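Local atomic coordinates of yfhH hypothetical protein (Bacillus subtilis, PDB entry 1SF9), a protein that is of unknown function but is a putative transcriptional regulator that forms homodimers. Residues K66-K71 / P120-Q125. Numbering follows the deposited sequence.
Sequences KITMAK and PISVLQ
Ser122 reaches across to the helix and grips it by a main-chain oxygen: its OG donates a hydrogen bond of 2.7 Å to O of Thr68. The donor approaches off the line of the C=O bond, at a C=O...OG angle of 137°, and is tilted 32° from the carbonyl plane. A chi1 of 48° swings this hydroxyl between its own backbone N and carbonyl carbon, where it also rests 3.5 Å from CG2 of Thr68. That methyl completes the tight part of the contact, meeting CG1 of Val123 at 3.6 Å, while the threonine hydroxyl turns back to the carbonyl of Glu64 in its own helix. Helix 57-74 is the last of three helices, and here it packs against the short 3-10 turn linking strands 115-120 and 124-126, the two outermost strands of the chain's antiparallel sheet. On one flank, bends at chi2 and chi3 bring SD of Met69 to 3.7 Å from CG of Pro120, tentatively, since each residue has a second conformer. Phe104 touches both side chains, and a platinum ion sits close to the methionine. The solvent-exposed Lys71 edge is looser: its CB lies 3.9 Å from CB of Ser122, before the extended chain leads away.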
loop_
_atom_site.group_PDB
_atom_site.type_symbol
_atom_site.label_atom_id
_atom_site.label_comp_id
_atom_site.label_asym_id
_atom_site.label_seq_id
_atom_site.Cartn_x
_atom_site.Cartn_y
_atom_site.Cartn_z
ATOM N N LYS A 66 5.678 -3.522 2.487
ATOM C CA LYS A 66 6.006 -2.369 3.331
ATOM C C LYS A 66 6.308 -1.142 2.479
ATOM O O LYS A 66 5.923 -0.025 2.828
ATOM C CB LYS A 66 7.204 -2.659 4.230
ATOM C CG LYS A 66 6.902 -3.686 5.278
ATOM C CD LYS A 66 8.041 -3.855 6.249
ATOM C CE LYS A 66 7.656 -4.836 7.350
ATOM N NZ LYS A 66 6.661 -4.232 8.278
ATOM N N ILE A 67 7.006 -1.343 1.362
ATOM C CA ILE A 67 7.336 -0.232 0.462
ATOM C C ILE A 67 6.061 0.379 -0.114
ATOM O O ILE A 67 5.893 1.599 -0.143
ATOM C CB ILE A 67 8.273 -0.708 -0.683
ATOM C CG1 ILE A 67 9.656 -0.986 -0.095
ATOM C CG2 ILE A 67 8.358 0.340 -1.776
ATOM C CD1 ILE A 67 10.526 -1.855 -1.006
ATOM N N THR A 68 5.149 -0.480 -0.560
ATOM C CA THR A 68 3.893 0.001 -1.106
ATOM C C THR A 68 3.186 0.864 -0.072
ATOM O O THR A 68 2.606 1.898 -0.403
ATOM C CB THR A 68 3.000 -1.185 -1.501
ATOM O OG1 THR A 68 3.613 -1.887 -2.579
ATOM C CG2 THR A 68 1.606 -0.700 -1.921
ATOM N N MET A 69 3.254 0.457 1.188
ATOM C CA MET A 69 2.593 1.241 2.229
ATOM C C MET A 69 3.298 2.546 2.498
ATOM O O MET A 69 2.658 3.594 2.606
ATOM C CB MET A 69 2.474 0.427 3.512
ATOM C CG MET A 69 1.444 -0.635 3.406
ATOM S SD MET A 69 -0.206 0.036 3.013
ATOM C CE MET A 69 -0.384 1.274 4.244
ATOM N N ALA A 70 4.620 2.501 2.600
ATOM C CA ALA A 70 5.372 3.731 2.853
ATOM C C ALA A 70 5.101 4.741 1.746
ATOM O O ALA A 70 4.940 5.948 2.001
ATOM C CB ALA A 70 6.882 3.435 2.952
ATOM N N LYS A 71 5.061 4.263 0.511
ATOM C CA LYS A 71 4.796 5.142 -0.622
ATOM C C LYS A 71 3.423 5.796 -0.510
ATOM O O LYS A 71 3.236 6.922 -0.953
ATOM C CB LYS A 71 4.873 4.368 -1.948
ATOM C CG LYS A 71 6.300 4.074 -2.388
ATOM C CD LYS A 71 6.353 3.376 -3.752
ATOM C CE LYS A 71 7.810 3.121 -4.135
ATOM N NZ LYS A 71 7.963 2.387 -5.438
ATOM N N PRO A 120 -4.237 0.563 -0.974
ATOM C CA PRO A 120 -3.445 1.748 -0.609
ATOM C C PRO A 120 -3.455 2.700 -1.804
ATOM O O PRO A 120 -3.421 2.252 -2.944
ATOM C CB PRO A 120 -2.053 1.184 -0.373
ATOM C CG PRO A 120 -2.295 -0.271 -0.028
ATOM C CD PRO A 120 -3.403 -0.651 -0.982
ATOM N N ILE A 121 -3.499 4.008 -1.568
ATOM C CA ILE A 121 -3.536 4.927 -2.698
ATOM C C ILE A 121 -2.315 4.847 -3.611
ATOM O O ILE A 121 -2.374 5.248 -4.760
ATOM C CB ILE A 121 -3.802 6.391 -2.262
ATOM C CG1 ILE A 121 -2.790 6.835 -1.212
ATOM C CG2 ILE A 121 -5.216 6.503 -1.704
ATOM C CD1 ILE A 121 -2.975 8.300 -0.775
ATOM N N SER A 122 -1.217 4.287 -3.111
ATOM C CA SER A 122 -0.011 4.155 -3.908
ATOM C C SER A 122 -0.131 3.175 -5.083
ATOM O O SER A 122 0.731 3.185 -5.956
ATOM C CB SER A 122 1.163 3.716 -3.028
ATOM O OG SER A 122 0.759 2.633 -2.223
ATOM N N VAL A 123 -1.165 2.336 -5.108
ATOM C CA VAL A 123 -1.303 1.392 -6.219
ATOM C C VAL A 123 -2.300 1.875 -7.263
ATOM O O VAL A 123 -2.541 1.191 -8.243
ATOM C CB VAL A 123 -1.711 -0.062 -5.752
ATOM C CG1 VAL A 123 -0.790 -0.538 -4.633
ATOM C CG2 VAL A 123 -3.143 -0.117 -5.281
ATOM N N LEU A 124 -2.870 3.064 -7.065
ATOM C CA LEU A 124 -3.832 3.595 -8.030
ATOM C C LEU A 124 -3.160 4.506 -9.046
ATOM O O LEU A 124 -2.571 5.528 -8.694
ATOM C CB LEU A 124 -4.939 4.357 -7.311
ATOM C CG LEU A 124 -5.729 3.504 -6.322
ATOM C CD1 LEU A 124 -6.836 4.389 -5.738
ATOM C CD2 LEU A 124 -6.353 2.271 -6.999
ATOM N N GLN A 125 -3.237 4.118 -10.319
ATOM C CA GLN A 125 -2.623 4.913 -11.374
ATOM C C GLN A 125 -3.710 5.570 -12.212
ATOM O O GLN A 125 -4.713 4.949 -12.538
ATOM C CB GLN A 125 -1.759 4.022 -12.267
ATOM C CG GLN A 125 -0.655 3.272 -11.512
ATOM C CD GLN A 125 0.167 4.167 -10.585
ATOM O OE1 GLN A 125 0.669 5.224 -10.992
ATOM N NE2 GLN A 125 0.315 3.738 -9.327
#